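Long-range contacts in nitrophorin Cim l NP (PDB 2IMQ), which carries nitric oxide on a heme in bed bug saliva and delivers it to the victim during feeding, widening the blood vessels: residues 39-44 and 86-91; 75-80 and 118-123; 10-15 and 26-31. All blocks are in the same frame, centred on the assembly; numbering follows the deposited sequence.

Interaction 1: residues 39-44 and 86-91; sequences VIAVAV and LTVYCL. With HEM (protoporphyrin IX containing Fe), chain B.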
loop_
_atom_site.group_PDB
_atom_site.type_symbol
_atom_site.label_atom_id
_atom_site.label_comp_id
_atom_site.label_asym_id
_atom_site.label_seq_id
_atom_site.Cartn_x
_atom_site.Cartn_y
_atom_site.Cartn_z
ATOM N N VAL A 39 12.859 -3.281 6.150
ATOM C CA VAL A 39 11.477 -3.125 6.576
ATOM C C VAL A 39 10.569 -3.638 5.459
ATOM O O VAL A 39 10.850 -3.402 4.280
ATOM C CB VAL A 39 11.160 -1.623 6.845
ATOM C CG1 VAL A 39 9.711 -1.462 7.195
ATOM C CG2 VAL A 39 12.145 -1.123 7.890
ATOM N N ILE A 40 9.536 -4.354 5.855
ATOM C CA ILE A 40 8.499 -4.784 4.892
ATOM C C ILE A 40 7.134 -4.430 5.423
ATOM O O ILE A 40 6.820 -4.675 6.599
ATOM C CB ILE A 40 8.548 -6.329 4.713
ATOM C CG1 ILE A 40 9.885 -6.811 4.150
ATOM C CG2 ILE A 40 7.468 -6.793 3.792
ATOM C CD1 ILE A 40 10.053 -8.345 4.184
ATOM N N ALA A 41 6.305 -3.818 4.575
ATOM C CA ALA A 41 4.945 -3.498 4.950
ATOM C C ALA A 41 3.989 -4.140 3.937
ATOM O O ALA A 41 4.267 -4.093 2.730
ATOM C CB ALA A 41 4.729 -2.032 5.004
ATOM N N VAL A 42 2.937 -4.736 4.451
ATOM C CA VAL A 42 1.903 -5.408 3.667
ATOM C C VAL A 42 0.535 -4.832 3.965
ATOM O O VAL A 42 0.107 -4.855 5.112
ATOM C CB VAL A 42 1.873 -6.929 4.013
ATOM C CG1 VAL A 42 0.836 -7.655 3.157
ATOM C CG2 VAL A 42 3.308 -7.532 3.830
ATOM N N ALA A 43 -0.156 -4.330 2.961
ATOM C CA ALA A 43 -1.468 -3.739 3.158
ATOM C C ALA A 43 -2.441 -4.485 2.242
ATOM O O ALA A 43 -2.182 -4.725 1.051
ATOM C CB ALA A 43 -1.496 -2.251 2.820
ATOM N N VAL A 44 -3.581 -4.801 2.787
ATOM C CA VAL A 44 -4.660 -5.397 2.010
ATOM C C VAL A 44 -5.962 -4.663 2.249
ATOM O O VAL A 44 -6.173 -4.044 3.295
ATOM C CB VAL A 44 -4.881 -6.876 2.294
ATOM C CG1 VAL A 44 -3.793 -7.644 1.778
ATOM C CG2 VAL A 44 -5.074 -7.148 3.748
ATOM N N LEU A 86 -3.046 -4.120 7.793
ATOM C CA LEU A 86 -1.721 -3.564 7.624
ATOM C C LEU A 86 -0.780 -4.287 8.574
ATOM O O LEU A 86 -1.038 -4.357 9.776
ATOM C CB LEU A 86 -1.672 -2.078 7.982
ATOM C CG LEU A 86 -0.340 -1.334 7.868
ATOM C CD1 LEU A 86 0.217 -1.337 6.429
ATOM C CD2 LEU A 86 -0.493 0.064 8.419
ATOM N N THR A 87 0.325 -4.775 8.019
ATOM C CA THR A 87 1.354 -5.455 8.802
ATOM C C THR A 87 2.679 -4.797 8.479
ATOM O O THR A 87 2.994 -4.584 7.307
ATOM C CB THR A 87 1.376 -6.942 8.472
ATOM O OG1 THR A 87 0.064 -7.489 8.624
ATOM C CG2 THR A 87 2.304 -7.678 9.434
ATOM N N VAL A 88 3.516 -4.577 9.516
ATOM C CA VAL A 88 4.841 -4.050 9.337
ATOM C C VAL A 88 5.841 -5.003 9.998
ATOM O O VAL A 88 5.641 -5.352 11.162
ATOM C CB VAL A 88 4.976 -2.618 9.912
ATOM C CG1 VAL A 88 6.329 -2.098 9.640
ATOM C CG2 VAL A 88 3.925 -1.695 9.261
ATOM N N TYR A 89 6.870 -5.366 9.253
ATOM C CA TYR A 89 7.965 -6.199 9.732
ATOM C C TYR A 89 9.249 -5.404 9.636
ATOM O O TYR A 89 9.449 -4.586 8.733
ATOM C CB TYR A 89 8.121 -7.441 8.835
ATOM C CG TYR A 89 6.948 -8.324 8.750
ATOM C CD1 TYR A 89 6.043 -8.176 7.725
ATOM C CD2 TYR A 89 6.717 -9.322 9.671
ATOM C CE1 TYR A 89 4.950 -9.011 7.616
ATOM C CE2 TYR A 89 5.631 -10.163 9.564
ATOM C CZ TYR A 89 4.729 -10.010 8.511
ATOM O OH TYR A 89 3.617 -10.800 8.421
ATOM N N CYS A 90 10.175 -5.683 10.580
ATOM C CA CYS A 90 11.473 -5.069 10.513
ATOM C C CYS A 90 12.506 -6.081 10.940
ATOM O O CYS A 90 12.221 -6.899 11.796
ATOM C CB CYS A 90 11.524 -3.847 11.428
ATOM S SG CYS A 90 13.088 -2.867 11.452
ATOM N N LEU A 91 13.676 -6.037 10.335
ATOM C CA LEU A 91 14.758 -6.945 10.796
ATOM C C LEU A 91 15.016 -6.692 12.265
ATOM O O LEU A 91 15.179 -5.545 12.695
ATOM C CB LEU A 91 16.011 -6.774 9.963
ATOM C CG LEU A 91 15.996 -7.315 8.524
ATOM C CD1 LEU A 91 17.238 -6.934 7.817
ATOM C CD2 LEU A 91 15.740 -8.790 8.449
HETATM C CHA HEM B . -3.151 -11.655 9.448
HETATM C CHB HEM B . -1.949 -10.857 4.820
HETATM C CHC HEM B . -6.366 -12.198 3.453
HETATM C CHD HEM B . -7.713 -12.700 7.999
HETATM C C1A HEM B . -2.415 -11.352 8.339
HETATM C C2A HEM B . -1.023 -10.969 8.306
HETATM C C3A HEM B . -0.723 -10.718 7.007
HETATM C C4A HEM B . -1.887 -10.967 6.206
HETATM C CMA HEM B . 0.639 -10.312 6.473
HETATM C CAA HEM B . -0.045 -10.861 9.498
HETATM C CBA HEM B . 0.681 -12.234 9.493
HETATM C CGA HEM B . 1.644 -12.358 10.665
HETATM O O1A HEM B . 1.188 -12.631 11.774
HETATM O O2A HEM B . 2.881 -12.249 10.475
HETATM C C1B HEM B . -3.036 -11.169 4.065
HETATM C C2B HEM B . -3.086 -11.117 2.624
HETATM C C3B HEM B . -4.298 -11.490 2.229
HETATM C C4B HEM B . -5.054 -11.806 3.414
HETATM C CMB HEM B . -1.858 -10.686 1.903
HETATM C CAB HEM B . -4.867 -11.585 0.823
HETATM C CBB HEM B . -4.063 -11.689 -0.245
HETATM C C1C HEM B . -7.149 -12.504 4.528
HETATM C C2C HEM B . -8.544 -12.865 4.519
HETATM C C3C HEM B . -8.883 -13.065 5.789
HETATM C C4C HEM B . -7.781 -12.706 6.627
HETATM C CMC HEM B . -9.404 -13.179 3.290
HETATM C CAC HEM B . -10.247 -13.503 6.304
HETATM C CBC HEM B . -11.350 -12.794 6.075
HETATM C C1D HEM B . -6.621 -12.414 8.788
HETATM C C2D HEM B . -6.666 -12.357 10.229
HETATM C C3D HEM B . -5.269 -12.071 10.673
HETATM C C4D HEM B . -4.485 -11.942 9.473
HETATM C CMD HEM B . -7.882 -12.596 11.124
HETATM C CAD HEM B . -4.858 -11.916 12.148
HETATM C CBD HEM B . -4.964 -13.304 12.759
HETATM C CGD HEM B . -4.270 -13.345 14.085
HETATM O O1D HEM B . -4.293 -14.455 14.710
HETATM O O2D HEM B . -3.718 -12.280 14.488
HETATM N NA HEM B . -2.926 -11.365 7.046
HETATM N NB HEM B . -4.261 -11.570 4.521
HETATM N NC HEM B . -6.732 -12.387 5.820
HETATM N ND HEM B . -5.319 -12.139 8.386
HETATM FE FE HEM B . -4.781 -12.008 6.441
HETATM O O HOH W 1 -1.336 -7.101 6.303
#

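Interaction 2: residues 75-80 and 118-123; sequences KLKNTI and IVTSFT. With HEM (protoporphyrin IX containing Fe), chain B.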
loop_
_atom_site.group_PDB
_atom_site.type_symbol
_atom_site.label_atom_id
_atom_site.label_comp_id
_atom_site.label_asym_id
_atom_site.label_seq_id
_atom_site.Cartn_x
_atom_site.Cartn_y
_atom_site.Cartn_z
ATOM N N LYS A 75 7.773 -9.063 13.485
ATOM C CA LYS A 75 6.495 -8.395 13.149
ATOM C C LYS A 75 6.271 -7.290 14.189
ATOM O O LYS A 75 6.092 -7.587 15.386
ATOM C CB LYS A 75 5.333 -9.369 13.155
ATOM C CG LYS A 75 3.990 -8.657 12.969
ATOM C CD LYS A 75 2.851 -9.612 12.996
ATOM C CE LYS A 75 2.532 -10.067 14.390
ATOM N NZ LYS A 75 1.479 -11.084 14.336
ATOM N N LEU A 76 6.394 -6.029 13.782
ATOM C CA LEU A 76 6.137 -4.897 14.664
ATOM C C LEU A 76 4.672 -4.806 15.013
ATOM O O LEU A 76 4.293 -4.556 16.151
ATOM C CB LEU A 76 6.657 -3.607 14.064
ATOM C CG LEU A 76 8.154 -3.529 13.869
ATOM C CD1 LEU A 76 8.597 -2.180 13.397
ATOM C CD2 LEU A 76 8.900 -3.914 15.157
ATOM N N LYS A 77 3.805 -4.964 14.016
ATOM C CA LYS A 77 2.380 -4.904 14.252
ATOM C C LYS A 77 1.606 -5.484 13.057
ATOM O O LYS A 77 1.990 -5.305 11.901
ATOM C CB LYS A 77 1.932 -3.442 14.426
ATOM C CG LYS A 77 0.511 -3.277 14.960
ATOM C CD LYS A 77 0.388 -3.705 16.435
ATOM C CE LYS A 77 -1.075 -3.558 16.962
ATOM N NZ LYS A 77 -2.216 -4.056 16.124
ATOM N N ASN A 78 0.524 -6.188 13.351
ATOM C CA ASN A 78 -0.591 -6.434 12.410
ATOM C C ASN A 78 -1.820 -5.795 12.944
ATOM O O ASN A 78 -2.121 -5.923 14.160
ATOM C CB ASN A 78 -0.853 -7.933 12.240
ATOM C CG ASN A 78 -2.134 -8.244 11.514
ATOM O OD1 ASN A 78 -3.157 -8.574 12.126
ATOM N ND2 ASN A 78 -2.124 -8.064 10.200
ATOM N N THR A 79 -2.565 -5.113 12.067
ATOM C CA THR A 79 -3.792 -4.481 12.448
ATOM C C THR A 79 -4.813 -4.853 11.403
ATOM O O THR A 79 -4.547 -4.678 10.218
ATOM C CB THR A 79 -3.643 -2.974 12.470
ATOM O OG1 THR A 79 -2.604 -2.608 13.363
ATOM C CG2 THR A 79 -4.914 -2.321 12.975
ATOM N N ILE A 80 -5.967 -5.345 11.800
ATOM C CA ILE A 80 -7.067 -5.582 10.890
ATOM C C ILE A 80 -8.363 -4.923 11.327
ATOM O O ILE A 80 -8.692 -4.809 12.535
ATOM C CB ILE A 80 -7.292 -7.088 10.611
ATOM C CG1 ILE A 80 -7.690 -7.824 11.887
ATOM C CG2 ILE A 80 -6.064 -7.698 9.944
ATOM C CD1 ILE A 80 -8.015 -9.313 11.674
ATOM N N ILE A 118 -5.397 3.111 8.666
ATOM C CA ILE A 118 -4.487 2.613 9.748
ATOM C C ILE A 118 -3.165 3.274 9.560
ATOM O O ILE A 118 -2.658 3.346 8.424
ATOM C CB ILE A 118 -4.309 1.115 9.645
ATOM C CG1 ILE A 118 -5.658 0.361 9.648
ATOM C CG2 ILE A 118 -3.408 0.558 10.820
ATOM C CD1 ILE A 118 -5.569 -1.046 9.253
ATOM N N VAL A 119 -2.549 3.726 10.663
ATOM C CA VAL A 119 -1.188 4.187 10.590
ATOM C C VAL A 119 -0.356 3.461 11.647
ATOM O O VAL A 119 -0.703 3.516 12.802
ATOM C CB VAL A 119 -1.029 5.702 10.865
ATOM C CG1 VAL A 119 0.338 6.130 10.531
ATOM C CG2 VAL A 119 -1.998 6.500 10.119
ATOM N N THR A 120 0.722 2.845 11.234
ATOM C CA THR A 120 1.685 2.208 12.161
ATOM C C THR A 120 2.987 2.921 12.015
ATOM O O THR A 120 3.517 3.089 10.916
ATOM C CB THR A 120 1.806 0.714 11.804
ATOM O OG1 THR A 120 0.587 0.050 12.120
ATOM C CG2 THR A 120 2.917 0.015 12.588
ATOM N N SER A 121 3.565 3.323 13.167
ATOM C CA SER A 121 4.779 4.096 13.192
ATOM C C SER A 121 5.766 3.510 14.215
ATOM O O SER A 121 5.380 2.917 15.185
ATOM C CB SER A 121 4.502 5.559 13.597
ATOM O OG SER A 121 3.594 6.183 12.694
ATOM N N PHE A 122 7.016 3.752 13.979
ATOM C CA PHE A 122 8.120 3.226 14.856
ATOM C C PHE A 122 9.403 3.918 14.531
ATOM O O PHE A 122 9.589 4.510 13.457
ATOM C CB PHE A 122 8.271 1.702 14.662
ATOM C CG PHE A 122 8.771 1.308 13.293
ATOM C CD1 PHE A 122 10.113 1.135 13.080
ATOM C CD2 PHE A 122 7.879 1.089 12.214
ATOM C CE1 PHE A 122 10.600 0.806 11.861
ATOM C CE2 PHE A 122 8.372 0.755 10.959
ATOM C CZ PHE A 122 9.721 0.617 10.779
ATOM N N THR A 123 10.326 3.870 15.495
ATOM C CA THR A 123 11.562 4.567 15.330
ATOM C C THR A 123 12.719 3.600 15.401
ATOM O O THR A 123 12.786 2.768 16.300
ATOM C CB THR A 123 11.687 5.584 16.489
ATOM O OG1 THR A 123 10.724 6.637 16.306
ATOM C CG2 THR A 123 13.037 6.246 16.482
HETATM C CHA HEM B . -3.151 -11.655 9.448
HETATM C CHB HEM B . -1.949 -10.857 4.820
HETATM C CHC HEM B . -6.366 -12.198 3.453
HETATM C CHD HEM B . -7.713 -12.700 7.999
HETATM C C1A HEM B . -2.415 -11.352 8.339
HETATM C C2A HEM B . -1.023 -10.969 8.306
HETATM C C3A HEM B . -0.723 -10.718 7.007
HETATM C C4A HEM B . -1.887 -10.967 6.206
HETATM C CMA HEM B . 0.639 -10.312 6.473
HETATM C CAA HEM B . -0.045 -10.861 9.498
HETATM C CBA HEM B . 0.681 -12.234 9.493
HETATM C CGA HEM B . 1.644 -12.358 10.665
HETATM O O1A HEM B . 1.188 -12.631 11.774
HETATM O O2A HEM B . 2.881 -12.249 10.475
HETATM C C1B HEM B . -3.036 -11.169 4.065
HETATM C C2B HEM B . -3.086 -11.117 2.624
HETATM C C3B HEM B . -4.298 -11.490 2.229
HETATM C C4B HEM B . -5.054 -11.806 3.414
HETATM C CMB HEM B . -1.858 -10.686 1.903
HETATM C CAB HEM B . -4.867 -11.585 0.823
HETATM C CBB HEM B . -4.063 -11.689 -0.245
HETATM C C1C HEM B . -7.149 -12.504 4.528
HETATM C C2C HEM B . -8.544 -12.865 4.519
HETATM C C3C HEM B . -8.883 -13.065 5.789
HETATM C C4C HEM B . -7.781 -12.706 6.627
HETATM C CMC HEM B . -9.404 -13.179 3.290
HETATM C CAC HEM B . -10.247 -13.503 6.304
HETATM C CBC HEM B . -11.350 -12.794 6.075
HETATM C C1D HEM B . -6.621 -12.414 8.788
HETATM C C2D HEM B . -6.666 -12.357 10.229
HETATM C C3D HEM B . -5.269 -12.071 10.673
HETATM C C4D HEM B . -4.485 -11.942 9.473
HETATM C CMD HEM B . -7.882 -12.596 11.124
HETATM C CAD HEM B . -4.858 -11.916 12.148
HETATM C CBD HEM B . -4.964 -13.304 12.759
HETATM C CGD HEM B . -4.270 -13.345 14.085
HETATM O O1D HEM B . -4.293 -14.455 14.710
HETATM O O2D HEM B . -3.718 -12.280 14.488
HETATM N NA HEM B . -2.926 -11.365 7.046
HETATM N NB HEM B . -4.261 -11.570 4.521
HETATM N NC HEM B . -6.732 -12.387 5.820
HETATM N ND HEM B . -5.319 -12.139 8.386
HETATM FE FE HEM B . -4.781 -12.008 6.441
HETATM O O HOH W 2 -0.471 -2.521 11.809
#

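Interaction 3: residues 10-15 and 26-31; sequences HTVSWN and EELLGL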
loop_
_atom_site.group_PDB
_atom_site.type_symbol
_atom_site.label_atom_id
_atom_site.label_comp_id
_atom_site.label_asym_id
_atom_site.label_seq_id
_atom_site.Cartn_x
_atom_site.Cartn_y
_atom_site.Cartn_z
ATOM N N HIS A 10 10.509 -2.541 1.510
ATOM C CA HIS A 10 9.569 -3.090 0.511
ATOM C C HIS A 10 8.169 -2.893 1.024
ATOM O O HIS A 10 7.895 -3.152 2.195
ATOM C CB HIS A 10 9.803 -4.597 0.291
ATOM C CG HIS A 10 11.069 -4.923 -0.444
ATOM N ND1 HIS A 10 11.320 -6.178 -0.973
ATOM C CD2 HIS A 10 12.148 -4.157 -0.738
ATOM C CE1 HIS A 10 12.511 -6.161 -1.549
ATOM N NE2 HIS A 10 13.043 -4.957 -1.407
ATOM N N THR A 11 7.299 -2.441 0.152
ATOM C CA THR A 11 5.880 -2.385 0.442
ATOM C C THR A 11 5.111 -3.153 -0.589
ATOM O O THR A 11 5.473 -3.159 -1.773
ATOM C CB THR A 11 5.374 -0.911 0.473
ATOM O OG1 THR A 11 5.476 -0.300 -0.818
ATOM C CG2 THR A 11 6.182 -0.075 1.454
ATOM N N VAL A 12 4.038 -3.790 -0.163
ATOM C CA VAL A 12 3.111 -4.374 -1.090
ATOM C C VAL A 12 1.709 -4.092 -0.670
ATOM O O VAL A 12 1.390 -4.199 0.519
ATOM C CB VAL A 12 3.391 -5.903 -1.299
ATOM C CG1 VAL A 12 3.163 -6.709 -0.029
ATOM C CG2 VAL A 12 2.573 -6.473 -2.419
ATOM N N SER A 13 0.867 -3.752 -1.626
ATOM C CA SER A 13 -0.514 -3.700 -1.304
ATOM C C SER A 13 -1.346 -4.410 -2.360
ATOM O O SER A 13 -0.942 -4.539 -3.557
ATOM C CB SER A 13 -0.988 -2.303 -1.108
ATOM O OG SER A 13 -1.207 -1.622 -2.320
ATOM N N TRP A 14 -2.512 -4.845 -1.923
ATOM C CA TRP A 14 -3.393 -5.606 -2.786
ATOM C C TRP A 14 -4.808 -5.401 -2.345
ATOM O O TRP A 14 -5.178 -5.678 -1.204
ATOM C CB TRP A 14 -3.027 -7.060 -2.662
ATOM C CG TRP A 14 -3.596 -7.970 -3.669
ATOM C CD1 TRP A 14 -4.358 -7.676 -4.767
ATOM C CD2 TRP A 14 -3.299 -9.349 -3.741
ATOM N NE1 TRP A 14 -4.622 -8.837 -5.461
ATOM C CE2 TRP A 14 -3.977 -9.876 -4.844
ATOM C CE3 TRP A 14 -2.535 -10.209 -2.950
ATOM C CZ2 TRP A 14 -3.888 -11.214 -5.179
ATOM C CZ3 TRP A 14 -2.475 -11.517 -3.282
ATOM C CH2 TRP A 14 -3.120 -12.003 -4.381
ATOM N N ASN A 15 -5.632 -4.944 -3.259
ATOM C CA ASN A 15 -7.078 -4.970 -3.064
ATOM C C ASN A 15 -7.501 -6.383 -3.422
ATOM O O ASN A 15 -7.760 -6.748 -4.595
ATOM C CB ASN A 15 -7.759 -3.901 -3.920
ATOM C CG ASN A 15 -9.208 -3.770 -3.579
ATOM O OD1 ASN A 15 -9.761 -4.720 -3.075
ATOM N ND2 ASN A 15 -9.833 -2.606 -3.816
ATOM N N GLU A 26 7.239 -15.163 -1.166
ATOM C CA GLU A 26 8.497 -14.537 -1.472
ATOM C C GLU A 26 8.392 -13.563 -2.619
ATOM O O GLU A 26 8.924 -12.475 -2.549
ATOM C CB GLU A 26 9.599 -15.577 -1.782
ATOM C CG GLU A 26 10.117 -16.299 -0.565
ATOM C CD GLU A 26 11.491 -16.915 -0.765
ATOM O OE1 GLU A 26 11.859 -17.099 -1.930
ATOM O OE2 GLU A 26 12.208 -17.180 0.241
ATOM N N GLU A 27 7.715 -13.956 -3.677
ATOM C CA GLU A 27 7.532 -13.088 -4.794
ATOM C C GLU A 27 6.710 -11.830 -4.408
ATOM O O GLU A 27 7.071 -10.711 -4.790
ATOM C CB GLU A 27 6.824 -13.827 -5.905
ATOM C CG GLU A 27 6.664 -13.042 -7.180
ATOM C CD GLU A 27 5.983 -13.837 -8.283
ATOM O OE1 GLU A 27 5.859 -13.295 -9.383
ATOM O OE2 GLU A 27 5.557 -14.990 -8.060
ATOM N N LEU A 28 5.640 -12.041 -3.653
ATOM C CA LEU A 28 4.756 -10.970 -3.215
ATOM C C LEU A 28 5.522 -9.893 -2.464
ATOM O O LEU A 28 5.231 -8.707 -2.582
ATOM C CB LEU A 28 3.655 -11.570 -2.331
ATOM C CG LEU A 28 2.572 -10.588 -1.956
ATOM C CD1 LEU A 28 1.685 -10.234 -3.110
ATOM C CD2 LEU A 28 1.737 -11.075 -0.814
ATOM N N LEU A 29 6.529 -10.304 -1.684
ATOM C CA LEU A 29 7.271 -9.392 -0.833
ATOM C C LEU A 29 8.583 -8.940 -1.445
ATOM O O LEU A 29 9.315 -8.155 -0.860
ATOM C CB LEU A 29 7.529 -10.028 0.529
ATOM C CG LEU A 29 6.313 -10.584 1.217
ATOM C CD1 LEU A 29 6.750 -11.288 2.472
ATOM C CD2 LEU A 29 5.348 -9.563 1.508
ATOM N N GLY A 30 8.875 -9.359 -2.667
ATOM C CA GLY A 30 10.057 -8.918 -3.353
ATOM C C GLY A 30 11.327 -9.599 -2.855
ATOM O O GLY A 30 12.362 -8.984 -2.935
ATOM N N LEU A 31 11.215 -10.842 -2.383
ATOM C CA LEU A 31 12.320 -11.597 -1.748
ATOM C C LEU A 31 12.898 -12.691 -2.661
ATOM O O LEU A 31 13.934 -13.309 -2.354
ATOM C CB LEU A 31 11.840 -12.212 -0.431
ATOM C CG LEU A 31 11.313 -11.196 0.581
ATOM C CD1 LEU A 31 10.808 -11.884 1.886
ATOM C CD2 LEU A 31 12.305 -10.141 0.871
#

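Interaction 1: residues 39-44 and 86-91
Val39 to Ala43 pair antiparallel with Leu86 to Cys90, the two strand axes running 168° apart and approaching to 4.6 Å. They are neighbours in one sheet of the DNase I-like beta-sandwich, and four backbone hydrogen bonds join them: Ile40 and Tyr89 exchange one pair, Val42 and Thr87 the other. The shortest, from Tyr89 N to Ile40 O, spans 2.7 Å.

Side chains alternate between two faces. Val39, Ala41, Ala43, Leu86, Val88 and Cys90 turn to the sandwich interior, where the second sheet lies against several of them, Phe131 on Val39 and Ala41, Thr133 on Ala43 and Leu86. CD1 of Leu86 reaches back to 4.1 Å from the CB of Ala43, while Val39 CG2 lies beside the sulfur of Cys90.

Ile40, Val42, Thr87 and Tyr89 share the other face, with helix 57-70 packed on Ile40 and Tyr89; the heme lies on this side too. Val42 CG2 sits at the rim of the Tyr89 ring, near CE1. Thr87 OG1, held by Asn78 ND2, is also bonded to a water that donates to Val42 O. In Tyr89, chi1 (-60°) sets CG on this face, beside the backbone N. At the far end of the ring the hydroxyl OH donates a 2.6 Å hydrogen bond to propionate oxygen O2A, which lies in the ring plane.

Interaction 2: residues 75-80 and 118-123
Leu76 and Phe122 meet at about a right angle, the leucine's CD1 standing 3.4 Å above the plane of the phenylalanine ring and over its centre. This CH-pi contact belongs to the face-to-face packing of the two sheets of the beta-sandwich: strand 73-80 is an edge strand of one, strand 116-124 lies next to the edge of the other, and no direct hydrogen bond joins the two segments. Their axes approach to 8.3 Å and run 169° apart. In Phe122, chi1 (67°) puts CG between the backbone N and the carbonyl carbon, and one face of the ring is turned to Leu76 CD1. The ring of Phe129 lies nearly parallel to it.

Toward the other end of the contact, Thr79 and Ile118 lie alongside one another, pointing opposite ways. Their CG2 methyls are 3.9 Å apart, and Ile118 CD1 runs on to Thr79 CG2 and the carbonyl oxygen of Thr79. Between these two pairs, the CB of Lys77 rests on Thr120 CG2.

Polar groups are bridged here by solvent. Thr79 OG1 and Thr120 OG1 stand 4.3 Å apart, and one water hydrogen-bonds to both; Thr120 OG1 is also bonded to Thr104 OG1. Opposite Val88 of the neighbouring strand 84-91 the chain takes in two residues, Leu76 and Lys77, a classic beta bulge, and both direct their CB toward the opposite sheet. The end of Lys77 then leads away: its chain bends at chi2 and again at chi4 (46°), and NZ donates to Asn78 O and Thr79 OG1.

The reverse side of strand 73-80 lines the heme pocket: Ile80 CD1 packs on methyl CMD, the Asn78 ND2 that bonds to Thr87 OG1 lies near CAA, and Lys75 NZ donates to propionate oxygen O1A at 3.0 Å.

Interaction 3: residues 10-15 and 26-31
His10 reaches from strand 6-17 to the end of the short, weakly bonded helix at about 26-29, and its side chain can be followed atom by atom. CB and CG pass the carbonyl oxygen of Leu29 at 3.8 and 3.7 Å. CG is anti to the carbonyl carbon of His10 (chi1 -71°), and from there the ring brings its ND1 edge to the helix end. ND1 donates to Leu29 O over 2.8 Å, nearly straight at 169°, with the oxygen in the ring plane and the donor in the carbonyl plane. The next ring atom, CE1, comes to 3.1 Å from Gly30 O.

Gly30 ends the helix with positive phi in a Schellman motif, Leu31 N bonding back to Glu26 O and Gly30 N to Glu27 O.

Farther along the strand, Val12 and Leu28 cross at about a right angle, CG2 of the valine 3.9 Å from CD1 of the leucine. Val12 CG1 packs on Leu29 CD2. Leu28 CD1 also approaches CE3 of Trp14, whose indole touches the heme and whose NE1 bonds to His271 O.

The contact thus seats the helix of the beta-alpha-beta unit 6-17, 26-29, 39-46 on its first strand. Leu28 O is buried against Val12 without a hydrogen-bonding partner, whereas Leu29 O receives the imidazole N-H, an arrangement consistent with ND1 carrying a hydrogen, which a neutral imidazole can supply.

Along the chain, interaction 3 closes before the other two open, while the segments of interactions 1 and 2 alternate. All three reach the six-stranded sheet, in which 73-80, 84-91, 39-46 and 6-17 lie side by side in that order. Interaction 1 is the in-sheet pairing at the middle of this row, its centre about 8 Å from that of interaction 2 and about 9 Å from that of interaction 3. Interaction 2 ties the edge strand to the second sheet; interaction 3 sets a helix on the opposite face. Those two do not touch, their nearest atoms being about 10 Å apart. Each contact contributes residues to the heme pocket, so the strands of this sheet supply part of the pocket's wall.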